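Local coordinates for protein listeriolysin O (Listeria monocytogenes, PDB 4CDB) that binds cholesterol-containing host membranes and, after a major conformational change, assembles into oligomeric pores that lyse the cell, at residues A[397-402]-A[431-436]; A[383-388]-A[471-476]; A[172-177]-A[366-371]; A[455-460]-A[478-483]. All blocks are in the same frame, centred on the assembly; numbering follows the deposited sequence.

Contact 1 (A[397-402]-A[431-436]); sequences WDEVNY and YLPGNA. With NA (sodium ion), chain I.
Leu432 lays one methyl over the indole of Trp397: CD2 stands 3.5 Å from the centroid of the six-membered ring and 15° off its normal, a CH-pi contact square on the face. The indole reaches this place because its CG sits between the backbone N and the carbonyl carbon (chi1 64°). Ala436 CB approaches the same ring obliquely, 3.9 Å from Trp397 CD1. The indole is also fixed in rotation, since NE1 points within the ring plane at Glu399 OE2, 3.1 Å away, in a nearly straight bond (173°) that uses the anti lone pair of the carboxylate. The Glu399 side chain crosses Pro433 at about a right angle, with Glu399 OE2 3.4 Å from Pro433 CG. Further along, Asn435 grips the backbone of Val400 twice. Val400 N donates to the backbone O of Asn435 at 2.9 Å, while Asn435 ND2 reaches Val400 O at 3.2 Å from above the carbonyl plane, away from the lone pairs. Asn401 brings its amide beside that of Asn435, the two planes steeply inclined. Tyr402 OH binds a sodium ion together with Glu408. The type I turn from Pro433 to Ala436 carries the chain from strand 426-432 in one sheet to strand 436-449, the antiparallel neighbour of 391-402, in the other: a sheet-to-sheet crossing in the beta sandwich of this cytolysin's membrane-recognising domain.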
# COMPACT_ATOMS: atom_id res chain seq x y z
N TRP A 397 -25.43 -7.08 -33.43
CA TRP A 397 -24.38 -6.69 -32.50
C TRP A 397 -23.30 -7.77 -32.41
O TRP A 397 -23.48 -8.88 -32.91
CB TRP A 397 -24.96 -6.42 -31.11
CG TRP A 397 -25.58 -7.62 -30.47
CD1 TRP A 397 -24.97 -8.51 -29.64
CD2 TRP A 397 -26.94 -8.07 -30.62
NE1 TRP A 397 -25.86 -9.49 -29.26
CE2 TRP A 397 -27.07 -9.24 -29.84
CE3 TRP A 397 -28.04 -7.59 -31.33
CZ2 TRP A 397 -28.28 -9.94 -29.76
CZ3 TRP A 397 -29.24 -8.29 -31.24
CH2 TRP A 397 -29.34 -9.45 -30.47
N ASP A 398 -22.18 -7.43 -31.77
CA ASP A 398 -21.10 -8.38 -31.56
C ASP A 398 -20.98 -8.74 -30.08
O ASP A 398 -21.17 -7.88 -29.21
CB ASP A 398 -19.77 -7.80 -32.04
CG ASP A 398 -19.68 -7.72 -33.55
OD1 ASP A 398 -20.14 -8.66 -34.22
OD2 ASP A 398 -19.14 -6.72 -34.07
N GLU A 399 -20.68 -10.00 -29.80
CA GLU A 399 -20.41 -10.45 -28.44
C GLU A 399 -18.97 -10.95 -28.33
O GLU A 399 -18.57 -11.87 -29.05
CB GLU A 399 -21.40 -11.53 -28.01
CG GLU A 399 -22.84 -11.04 -27.91
CD GLU A 399 -23.79 -12.11 -27.42
OE1 GLU A 399 -23.31 -13.17 -26.97
OE2 GLU A 399 -25.02 -11.89 -27.47
N VAL A 400 -18.20 -10.34 -27.44
CA VAL A 400 -16.78 -10.66 -27.33
C VAL A 400 -16.47 -11.59 -26.16
O VAL A 400 -16.75 -11.27 -25.01
CB VAL A 400 -15.94 -9.37 -27.19
CG1 VAL A 400 -14.49 -9.72 -26.89
CG2 VAL A 400 -16.04 -8.54 -28.46
N ASN A 401 -15.91 -12.75 -26.48
CA ASN A 401 -15.47 -13.71 -25.47
C ASN A 401 -13.98 -14.01 -25.60
O ASN A 401 -13.28 -13.41 -26.41
CB ASN A 401 -16.29 -15.00 -25.54
CG ASN A 401 -17.74 -14.78 -25.18
OD1 ASN A 401 -18.13 -14.87 -24.02
ND2 ASN A 401 -18.56 -14.48 -26.18
N TYR A 402 -13.49 -14.95 -24.79
CA TYR A 402 -12.06 -15.25 -24.76
C TYR A 402 -11.79 -16.75 -24.79
O TYR A 402 -12.38 -17.52 -24.04
CB TYR A 402 -11.41 -14.62 -23.53
CG TYR A 402 -11.68 -13.14 -23.40
CD1 TYR A 402 -10.86 -12.21 -24.03
CD2 TYR A 402 -12.76 -12.67 -22.66
CE1 TYR A 402 -11.11 -10.85 -23.92
CE2 TYR A 402 -13.01 -11.31 -22.55
CZ TYR A 402 -12.19 -10.41 -23.18
OH TYR A 402 -12.44 -9.06 -23.07
N TYR A 431 -32.55 -8.56 -25.15
CA TYR A 431 -31.70 -8.65 -23.97
C TYR A 431 -30.24 -8.84 -24.34
O TYR A 431 -29.84 -9.90 -24.81
CB TYR A 431 -32.18 -9.77 -23.04
CG TYR A 431 -33.51 -9.48 -22.37
CD1 TYR A 431 -34.70 -9.68 -23.06
CD2 TYR A 431 -33.57 -9.02 -21.07
CE1 TYR A 431 -35.92 -9.41 -22.45
CE2 TYR A 431 -34.78 -8.76 -20.45
CZ TYR A 431 -35.96 -8.95 -21.15
OH TYR A 431 -37.16 -8.69 -20.54
N LEU A 432 -29.44 -7.79 -24.13
CA LEU A 432 -28.03 -7.82 -24.48
C LEU A 432 -27.16 -8.12 -23.26
O LEU A 432 -27.29 -7.48 -22.22
CB LEU A 432 -27.60 -6.48 -25.10
CG LEU A 432 -28.36 -6.03 -26.34
CD1 LEU A 432 -27.83 -4.70 -26.85
CD2 LEU A 432 -28.28 -7.09 -27.43
N PRO A 433 -26.25 -9.10 -23.40
CA PRO A 433 -25.29 -9.43 -22.34
C PRO A 433 -24.24 -8.33 -22.21
O PRO A 433 -24.14 -7.47 -23.09
CB PRO A 433 -24.65 -10.72 -22.84
CG PRO A 433 -24.78 -10.66 -24.33
CD PRO A 433 -26.09 -9.97 -24.58
N GLY A 434 -23.46 -8.36 -21.13
CA GLY A 434 -22.49 -7.32 -20.86
C GLY A 434 -21.38 -7.22 -21.90
O GLY A 434 -20.87 -6.13 -22.17
N ASN A 435 -21.02 -8.35 -22.49
CA ASN A 435 -19.93 -8.39 -23.46
C ASN A 435 -20.37 -8.02 -24.88
O ASN A 435 -19.70 -8.36 -25.85
CB ASN A 435 -19.26 -9.77 -23.46
CG ASN A 435 -20.24 -10.90 -23.69
OD1 ASN A 435 -21.38 -10.86 -23.23
ND2 ASN A 435 -19.80 -11.93 -24.41
N ALA A 436 -21.50 -7.33 -24.99
CA ALA A 436 -22.01 -6.92 -26.29
C ALA A 436 -21.58 -5.50 -26.65
O ALA A 436 -21.68 -4.59 -25.82
CB ALA A 436 -23.52 -7.03 -26.34
NA NA I . -11.93 -6.96 -24.47

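Contact 2 (A[383-388]-A[471-476]); sequences IDHSGG and ISIWGT
Ile383 and Ile471 lie side by side and point the same way, with the CD1 methyl of Ile383 against Ile471 CB at 3.6 Å. Both place CG1 beside the backbone N and turn chi2 close to -60°, which swings Ile383 CD1 over its neighbour and carries the end of Ile471 off. Ile473 is built differently: CG1 is wedged between the backbone N and the carbonyl carbon (chi1 58°), and the chain then runs straight on to CD1, which meets the imidazole of His385 obliquely, 3.7 Å from ND1. These residues share the inward face of one sheet of the beta sandwich, where Ile383 and Ile473 also meet Phe393 of the other sheet. Strands 362-385 and 468-475 are parallel here, and the ladder between them includes Asp384 N to Ile471 O and Ile473 N to Asp384 O, both 2.8 Å. On the other face, Ser472 OG lies 3.6 Å from Asp384 CB, while the Asp384 carboxylate turns to His425. Past the regular pairing, Ser386 OG rests on Trp474 CB at 3.4 Å, and Gly388 N bonds to Gly475 O at 2.9 Å. Gly475 adopts backbone angles, with phi positive at 88° and psi extended, that would jam a CB against the preceding carbonyl O.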
# COMPACT_ATOMS: atom_id res chain seq x y z
N ILE A 383 -38.10 -1.97 -28.29
CA ILE A 383 -38.68 -1.59 -29.57
C ILE A 383 -40.16 -1.26 -29.43
O ILE A 383 -40.92 -2.02 -28.83
CB ILE A 383 -38.55 -2.72 -30.61
CG1 ILE A 383 -37.09 -3.15 -30.75
CG2 ILE A 383 -39.12 -2.27 -31.96
CD1 ILE A 383 -36.18 -2.04 -31.22
N ASP A 384 -40.57 -0.12 -29.97
CA ASP A 384 -41.97 0.26 -29.99
C ASP A 384 -42.39 0.73 -31.38
O ASP A 384 -41.92 1.76 -31.87
CB ASP A 384 -42.25 1.36 -28.95
CG ASP A 384 -43.74 1.59 -28.74
OD1 ASP A 384 -44.38 2.22 -29.60
OD2 ASP A 384 -44.26 1.14 -27.70
N HIS A 385 -43.28 -0.03 -32.01
CA HIS A 385 -43.79 0.31 -33.33
C HIS A 385 -45.27 0.67 -33.23
O HIS A 385 -46.10 -0.17 -32.88
CB HIS A 385 -43.58 -0.87 -34.29
CG HIS A 385 -44.28 -0.72 -35.61
ND1 HIS A 385 -44.65 0.50 -36.13
CD2 HIS A 385 -44.67 -1.66 -36.50
CE1 HIS A 385 -45.24 0.31 -37.30
NE2 HIS A 385 -45.27 -0.99 -37.55
N SER A 386 -45.60 1.92 -33.54
CA SER A 386 -46.98 2.39 -33.50
C SER A 386 -47.33 3.19 -34.75
O SER A 386 -48.28 3.97 -34.75
CB SER A 386 -47.24 3.23 -32.25
OG SER A 386 -46.53 4.45 -32.30
N GLY A 387 -46.55 2.99 -35.81
CA GLY A 387 -46.77 3.70 -37.06
C GLY A 387 -47.88 3.08 -37.89
O GLY A 387 -48.15 1.88 -37.77
N GLY A 388 -48.51 3.89 -38.72
CA GLY A 388 -49.56 3.41 -39.60
C GLY A 388 -49.00 2.78 -40.86
O GLY A 388 -49.35 3.17 -41.97
N ILE A 471 -35.97 2.28 -28.76
CA ILE A 471 -36.18 2.58 -30.17
C ILE A 471 -37.68 2.62 -30.46
O ILE A 471 -38.38 1.62 -30.31
CB ILE A 471 -35.53 1.51 -31.07
CG1 ILE A 471 -34.06 1.33 -30.70
CG2 ILE A 471 -35.69 1.88 -32.54
CD1 ILE A 471 -33.20 2.54 -31.04
N SER A 472 -38.17 3.79 -30.87
CA SER A 472 -39.59 3.94 -31.18
C SER A 472 -39.79 4.48 -32.59
O SER A 472 -39.05 5.35 -33.04
CB SER A 472 -40.26 4.87 -30.17
OG SER A 472 -40.16 4.35 -28.85
N ILE A 473 -40.78 3.95 -33.29
CA ILE A 473 -41.17 4.48 -34.59
C ILE A 473 -42.68 4.71 -34.64
O ILE A 473 -43.45 3.93 -34.08
CB ILE A 473 -40.75 3.56 -35.75
CG1 ILE A 473 -41.35 2.16 -35.59
CG2 ILE A 473 -39.23 3.48 -35.85
CD1 ILE A 473 -41.10 1.24 -36.79
N TRP A 474 -43.08 5.79 -35.30
CA TRP A 474 -44.50 6.10 -35.46
C TRP A 474 -44.71 6.96 -36.70
O TRP A 474 -43.86 6.99 -37.59
CB TRP A 474 -45.05 6.79 -34.20
CG TRP A 474 -44.46 8.14 -33.90
CD1 TRP A 474 -45.01 9.36 -34.19
CD2 TRP A 474 -43.21 8.42 -33.25
NE1 TRP A 474 -44.18 10.37 -33.76
CE2 TRP A 474 -43.07 9.82 -33.18
CE3 TRP A 474 -42.19 7.61 -32.72
CZ2 TRP A 474 -41.96 10.43 -32.60
CZ3 TRP A 474 -41.09 8.23 -32.14
CH2 TRP A 474 -40.98 9.62 -32.09
N GLY A 475 -45.85 7.65 -36.76
CA GLY A 475 -46.17 8.46 -37.92
C GLY A 475 -46.89 7.67 -39.00
O GLY A 475 -47.50 6.64 -38.72
N THR A 476 -46.81 8.17 -40.23
CA THR A 476 -47.52 7.56 -41.35
C THR A 476 -46.55 7.11 -42.43
O THR A 476 -45.34 7.27 -42.29
CB THR A 476 -48.53 8.55 -41.97
OG1 THR A 476 -47.83 9.69 -42.47
CG2 THR A 476 -49.55 8.99 -40.93

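Contact 3 (A[172-177]-A[366-371]); sequences MAYSES and SEYIET. With NA (sodium ion), chain G; NA (sodium ion), chain S; NA (sodium ion), chain K.
Tyr174 lays its ring over the aliphatic part of Glu370, whose CG stands 3.8 Å from the ring centroid, offset toward the phenol end, in a CH-pi contact. Glu370 reaches it as an extended chain, with CG anti to the backbone N (chi1 -179°), and its carboxylate plane is turned steeply against the ring. At the ring edge, Thr371 O lies 3.5 Å from Tyr174 CE1. The same carbonyl binds a sodium ion at 2.5 Å, and a water on that ion also bonds to Tyr174 OH, so the phenol is tied to strand 362-385 through the metal's hydration shell. Tyr368 runs nearly parallel to Tyr174, but the rings are slid apart, with centroids 6.0 Å from each other and contact limited to their rims. Its own hydroxyl binds a second sodium together with Glu171 and Gln178. Farther on, Ser175 is the N-cap of helix 176-183: its OG accepts the N-H of Gln178 and donates to a water that in turn donates to Glu367 O. Two serine hydroxyls then meet tip to tip, Ser177 OG to Ser366 OG at 2.9 Å. Tyr40 and Asp43 also bond to Ser177 OG, so this buried hydroxyl has several polar partners. The arrangement docks the start of a helix against the long strand that runs on toward the membrane-binding domain. Residues 176-189 are expected to become a transmembrane beta strand in the pore; their largely helical form here is consistent with the soluble cholesterol-dependent cytolysin, before its helices refold into membrane-spanning hairpins.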
# COMPACT_ATOMS: atom_id res chain seq x y z
N MET A 172 -1.54 -0.72 -3.50
CA MET A 172 -2.64 -1.62 -3.81
C MET A 172 -2.13 -3.04 -3.58
O MET A 172 -1.13 -3.45 -4.16
CB MET A 172 -3.10 -1.45 -5.26
CG MET A 172 -3.64 -0.06 -5.60
SD MET A 172 -5.05 0.43 -4.58
CE MET A 172 -6.19 -0.90 -4.94
N ALA A 173 -2.82 -3.77 -2.72
CA ALA A 173 -2.37 -5.10 -2.31
C ALA A 173 -2.62 -6.18 -3.37
O ALA A 173 -3.66 -6.21 -4.02
CB ALA A 173 -3.03 -5.49 -0.99
N TYR A 174 -1.65 -7.08 -3.52
CA TYR A 174 -1.76 -8.19 -4.46
C TYR A 174 -1.17 -9.49 -3.92
O TYR A 174 -1.70 -10.57 -4.18
CB TYR A 174 -1.13 -7.83 -5.81
CG TYR A 174 -1.86 -6.72 -6.53
CD1 TYR A 174 -3.12 -6.93 -7.07
CD2 TYR A 174 -1.29 -5.46 -6.66
CE1 TYR A 174 -3.79 -5.92 -7.73
CE2 TYR A 174 -1.96 -4.44 -7.31
CZ TYR A 174 -3.21 -4.67 -7.85
OH TYR A 174 -3.87 -3.66 -8.50
N SER A 175 -0.08 -9.39 -3.17
CA SER A 175 0.52 -10.56 -2.54
C SER A 175 1.26 -10.20 -1.25
O SER A 175 1.69 -9.06 -1.08
CB SER A 175 1.45 -11.29 -3.50
OG SER A 175 2.66 -10.58 -3.70
N GLU A 176 1.41 -11.18 -0.36
CA GLU A 176 2.12 -10.97 0.89
C GLU A 176 3.56 -10.55 0.64
O GLU A 176 4.06 -9.61 1.25
CB GLU A 176 2.09 -12.24 1.74
CG GLU A 176 2.84 -12.12 3.06
CD GLU A 176 3.01 -13.45 3.77
OE1 GLU A 176 3.78 -14.30 3.27
OE2 GLU A 176 2.38 -13.65 4.83
N SER A 177 4.21 -11.25 -0.29
CA SER A 177 5.61 -10.99 -0.61
C SER A 177 5.82 -9.59 -1.18
O SER A 177 6.84 -8.96 -0.94
CB SER A 177 6.12 -12.04 -1.59
OG SER A 177 7.48 -11.81 -1.90
N SER A 366 10.92 -8.40 -5.33
CA SER A 366 9.81 -9.35 -5.33
C SER A 366 8.99 -9.24 -6.61
O SER A 366 8.74 -8.15 -7.11
CB SER A 366 8.91 -9.11 -4.12
OG SER A 366 7.79 -9.98 -4.14
N GLU A 367 8.59 -10.39 -7.14
CA GLU A 367 7.70 -10.43 -8.29
C GLU A 367 6.31 -10.81 -7.82
O GLU A 367 6.15 -11.60 -6.89
CB GLU A 367 8.20 -11.43 -9.33
CG GLU A 367 9.56 -11.10 -9.91
CD GLU A 367 10.04 -12.16 -10.89
OE1 GLU A 367 9.38 -13.21 -11.00
OE2 GLU A 367 11.07 -11.92 -11.55
N TYR A 368 5.29 -10.24 -8.47
CA TYR A 368 3.91 -10.54 -8.10
C TYR A 368 2.97 -10.41 -9.30
O TYR A 368 3.29 -9.77 -10.30
CB TYR A 368 3.45 -9.63 -6.96
CG TYR A 368 3.39 -8.16 -7.30
CD1 TYR A 368 4.51 -7.35 -7.18
CD2 TYR A 368 2.20 -7.57 -7.72
CE1 TYR A 368 4.45 -6.00 -7.49
CE2 TYR A 368 2.13 -6.23 -8.02
CZ TYR A 368 3.26 -5.44 -7.91
OH TYR A 368 3.19 -4.11 -8.22
N ILE A 369 1.80 -11.03 -9.18
CA ILE A 369 0.79 -10.95 -10.22
C ILE A 369 -0.23 -9.87 -9.88
O ILE A 369 -0.94 -9.97 -8.88
CB ILE A 369 0.06 -12.30 -10.41
CG1 ILE A 369 1.05 -13.37 -10.87
CG2 ILE A 369 -1.07 -12.15 -11.41
CD1 ILE A 369 0.43 -14.75 -11.01
N GLU A 370 -0.29 -8.84 -10.71
CA GLU A 370 -1.28 -7.79 -10.54
C GLU A 370 -2.57 -8.17 -11.25
O GLU A 370 -2.59 -8.37 -12.47
CB GLU A 370 -0.76 -6.46 -11.08
CG GLU A 370 -1.73 -5.30 -10.92
CD GLU A 370 -1.30 -4.06 -11.67
OE1 GLU A 370 -1.15 -4.13 -12.91
OE2 GLU A 370 -1.10 -3.01 -11.02
N THR A 371 -3.66 -8.29 -10.49
CA THR A 371 -4.95 -8.65 -11.06
C THR A 371 -5.86 -7.43 -11.18
O THR A 371 -6.15 -6.77 -10.18
CB THR A 371 -5.66 -9.71 -10.20
OG1 THR A 371 -4.82 -10.87 -10.11
CG2 THR A 371 -6.99 -10.10 -10.83
NA NA G . -7.34 -5.75 -8.27
NA NA S . 0.80 -12.28 6.30
NA NA K . 3.63 -2.60 -5.91
O HOH W 1 -6.72 -3.48 -7.50
O HOH W 2 4.02 -12.44 -5.26
O HOH W 3 -9.06 -7.55 -7.87
O HOH W 4 0.36 -12.63 8.74

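Contact 4 (A[455-460]-A[478-483]); sequences RTVIDD and LYPKYS. With TAM (tris(hydroxyethyl)aminomethane), chain U.
Val457 and Tyr482 face each other between the two sheets of the beta sandwich, where segments 455-460 and 480-483 run nearly parallel, their axes approaching to 7.2 Å. A classic beta bulge at Val457 and Ile458, both opposite Ala443, lets both side chains reach Tyr482, though of the two only Val457 points toward the facing strand. Apolar contacts come first. Val457 CG1 meets Tyr482 CB at 3.8 Å, and its other methyl, CG2, touches Pro480 CB. Ile458 crosses the tyrosine with CG1 3.5 Å from Tyr482 CD2, obliquely to the ring. The ring can stand among them because Tyr482 CG sits between the backbone N and the carbonyl carbon (chi1 81°), and one of its faces carries Val457 O, offset toward the rim. Polar contact is sparse: Arg455, the last residue of the conserved undecapeptide, sends NH1 to Leu478 O at 2.9 Å in a weak, bent bond (127°) near the guanidinium plane. The same chain bends at chi3 and passes Pro480 at about a right angle, and NH2 forms a salt bridge with Glu452. Leu478 probably belongs to the cholesterol-binding pair, which this weak bond places beside the undecapeptide. The last group is the bound tris(hydroxyethyl)aminomethane, lodged beside the bulge. Thr456 CG2 touches its O6, Asp459 N donates to its O5 at 2.6 Å, and Tyr482 OH lies 3.3 Å from its C5.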
# COMPACT_ATOMS: atom_id res chain seq x y z
N ARG A 455 -38.96 2.52 -47.32
CA ARG A 455 -38.27 3.74 -46.93
C ARG A 455 -37.55 3.55 -45.61
O ARG A 455 -38.16 3.11 -44.62
CB ARG A 455 -39.25 4.92 -46.83
CG ARG A 455 -38.60 6.21 -46.36
CD ARG A 455 -39.63 7.33 -46.26
NE ARG A 455 -40.37 7.50 -47.50
CZ ARG A 455 -41.31 8.42 -47.70
NH1 ARG A 455 -41.62 9.26 -46.73
NH2 ARG A 455 -41.94 8.49 -48.86
N THR A 456 -36.26 3.88 -45.58
CA THR A 456 -35.48 3.76 -44.36
C THR A 456 -35.93 4.79 -43.33
O THR A 456 -36.06 5.97 -43.64
CB THR A 456 -33.97 3.95 -44.64
OG1 THR A 456 -33.51 2.92 -45.53
CG2 THR A 456 -33.17 3.89 -43.35
N VAL A 457 -36.20 4.33 -42.11
CA VAL A 457 -36.58 5.22 -41.02
C VAL A 457 -35.40 5.46 -40.09
O VAL A 457 -35.15 6.59 -39.67
CB VAL A 457 -37.76 4.64 -40.21
CG1 VAL A 457 -38.21 5.63 -39.14
CG2 VAL A 457 -38.91 4.30 -41.13
N ILE A 458 -34.69 4.38 -39.75
CA ILE A 458 -33.53 4.45 -38.87
C ILE A 458 -32.36 3.65 -39.42
O ILE A 458 -32.54 2.53 -39.91
CB ILE A 458 -33.85 3.89 -37.46
CG1 ILE A 458 -35.13 4.50 -36.90
CG2 ILE A 458 -32.68 4.12 -36.50
CD1 ILE A 458 -35.50 3.95 -35.55
N ASP A 459 -31.16 4.21 -39.34
CA ASP A 459 -29.94 3.49 -39.70
C ASP A 459 -28.79 3.94 -38.80
O ASP A 459 -27.88 4.65 -39.25
CB ASP A 459 -29.59 3.72 -41.17
CG ASP A 459 -28.61 2.70 -41.72
OD1 ASP A 459 -27.84 2.10 -40.92
OD2 ASP A 459 -28.59 2.49 -42.95
N ASP A 460 -28.83 3.55 -37.53
CA ASP A 460 -27.79 3.92 -36.58
C ASP A 460 -26.84 2.75 -36.33
O ASP A 460 -27.28 1.63 -36.06
CB ASP A 460 -28.40 4.39 -35.26
CG ASP A 460 -29.22 5.66 -35.42
OD1 ASP A 460 -28.96 6.42 -36.38
OD2 ASP A 460 -30.11 5.91 -34.58
N LEU A 478 -46.16 8.35 -45.39
CA LEU A 478 -45.53 9.51 -46.00
C LEU A 478 -44.65 10.25 -45.00
O LEU A 478 -43.64 10.85 -45.37
CB LEU A 478 -46.59 10.46 -46.57
CG LEU A 478 -47.50 9.89 -47.66
CD1 LEU A 478 -48.39 10.98 -48.23
CD2 LEU A 478 -46.69 9.21 -48.76
N TYR A 479 -45.03 10.20 -43.73
CA TYR A 479 -44.28 10.90 -42.69
C TYR A 479 -43.97 10.02 -41.49
O TYR A 479 -44.57 10.16 -40.43
CB TYR A 479 -45.03 12.16 -42.24
CG TYR A 479 -45.26 13.15 -43.36
CD1 TYR A 479 -44.24 14.00 -43.79
CD2 TYR A 479 -46.50 13.25 -43.99
CE1 TYR A 479 -44.45 14.90 -44.81
CE2 TYR A 479 -46.71 14.15 -45.02
CZ TYR A 479 -45.68 14.98 -45.42
OH TYR A 479 -45.88 15.89 -46.44
N PRO A 480 -43.00 9.10 -41.65
CA PRO A 480 -42.60 8.26 -40.53
C PRO A 480 -41.71 9.05 -39.56
O PRO A 480 -40.88 9.84 -39.99
CB PRO A 480 -41.79 7.15 -41.20
CG PRO A 480 -41.22 7.79 -42.42
CD PRO A 480 -42.25 8.78 -42.88
N LYS A 481 -41.92 8.84 -38.26
CA LYS A 481 -41.06 9.45 -37.25
C LYS A 481 -40.38 8.37 -36.40
O LYS A 481 -40.83 7.23 -36.37
CB LYS A 481 -41.85 10.39 -36.34
CG LYS A 481 -42.36 11.64 -37.03
CD LYS A 481 -43.76 11.43 -37.57
CE LYS A 481 -44.33 12.71 -38.15
NZ LYS A 481 -45.71 12.50 -38.68
N TYR A 482 -39.31 8.76 -35.72
CA TYR A 482 -38.59 7.83 -34.87
C TYR A 482 -37.87 8.54 -33.73
O TYR A 482 -37.62 9.75 -33.80
CB TYR A 482 -37.57 7.03 -35.68
CG TYR A 482 -36.28 7.77 -35.94
CD1 TYR A 482 -36.19 8.71 -36.96
CD2 TYR A 482 -35.15 7.53 -35.17
CE1 TYR A 482 -35.01 9.39 -37.20
CE2 TYR A 482 -33.96 8.20 -35.40
CZ TYR A 482 -33.90 9.13 -36.42
OH TYR A 482 -32.72 9.81 -36.65
N SER A 483 -37.54 7.79 -32.69
CA SER A 483 -36.69 8.30 -31.62
C SER A 483 -35.76 7.20 -31.13
O SER A 483 -36.17 6.04 -30.98
CB SER A 483 -37.54 8.83 -30.46
OG SER A 483 -38.28 7.79 -29.85
C TAM U . -30.98 9.04 -40.81
C1 TAM U . -30.05 9.36 -41.98
C2 TAM U . -30.60 7.74 -40.09
C3 TAM U . -32.41 9.01 -41.34
C4 TAM U . -28.86 8.41 -42.08
C5 TAM U . -31.05 7.77 -38.63
C6 TAM U . -32.89 7.60 -41.65
N TAM U . -30.88 10.13 -39.84
O4 TAM U . -28.90 7.76 -43.35
O5 TAM U . -30.82 6.49 -38.04
O6 TAM U . -32.21 7.09 -42.81

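Contacts 2 and 3 use the same long strand, 362-385, at places about 55 Å apart (centre to centre): contact 3 near the middle of the molecule, contact 2 far out in the beta sandwich. Contacts 1, 2 and 4 all belong to that sandwich. Contacts 2 and 4 touch, with Trp474 O and Lys481 N 2.8 Å apart in a probable hydrogen bond, whereas contact 1 stays about 9 Å from either (nearest atoms). Contact 2 is a backbone ladder within one sheet, contact 4 packs side chains between sheets, contact 1 combines such packing with strand pairing at a turn, and contact 3 relies on hydroxyls, waters and sodium ions. Among touching residues, some are exposed in contacts 2 and 4, none in 1 and 3.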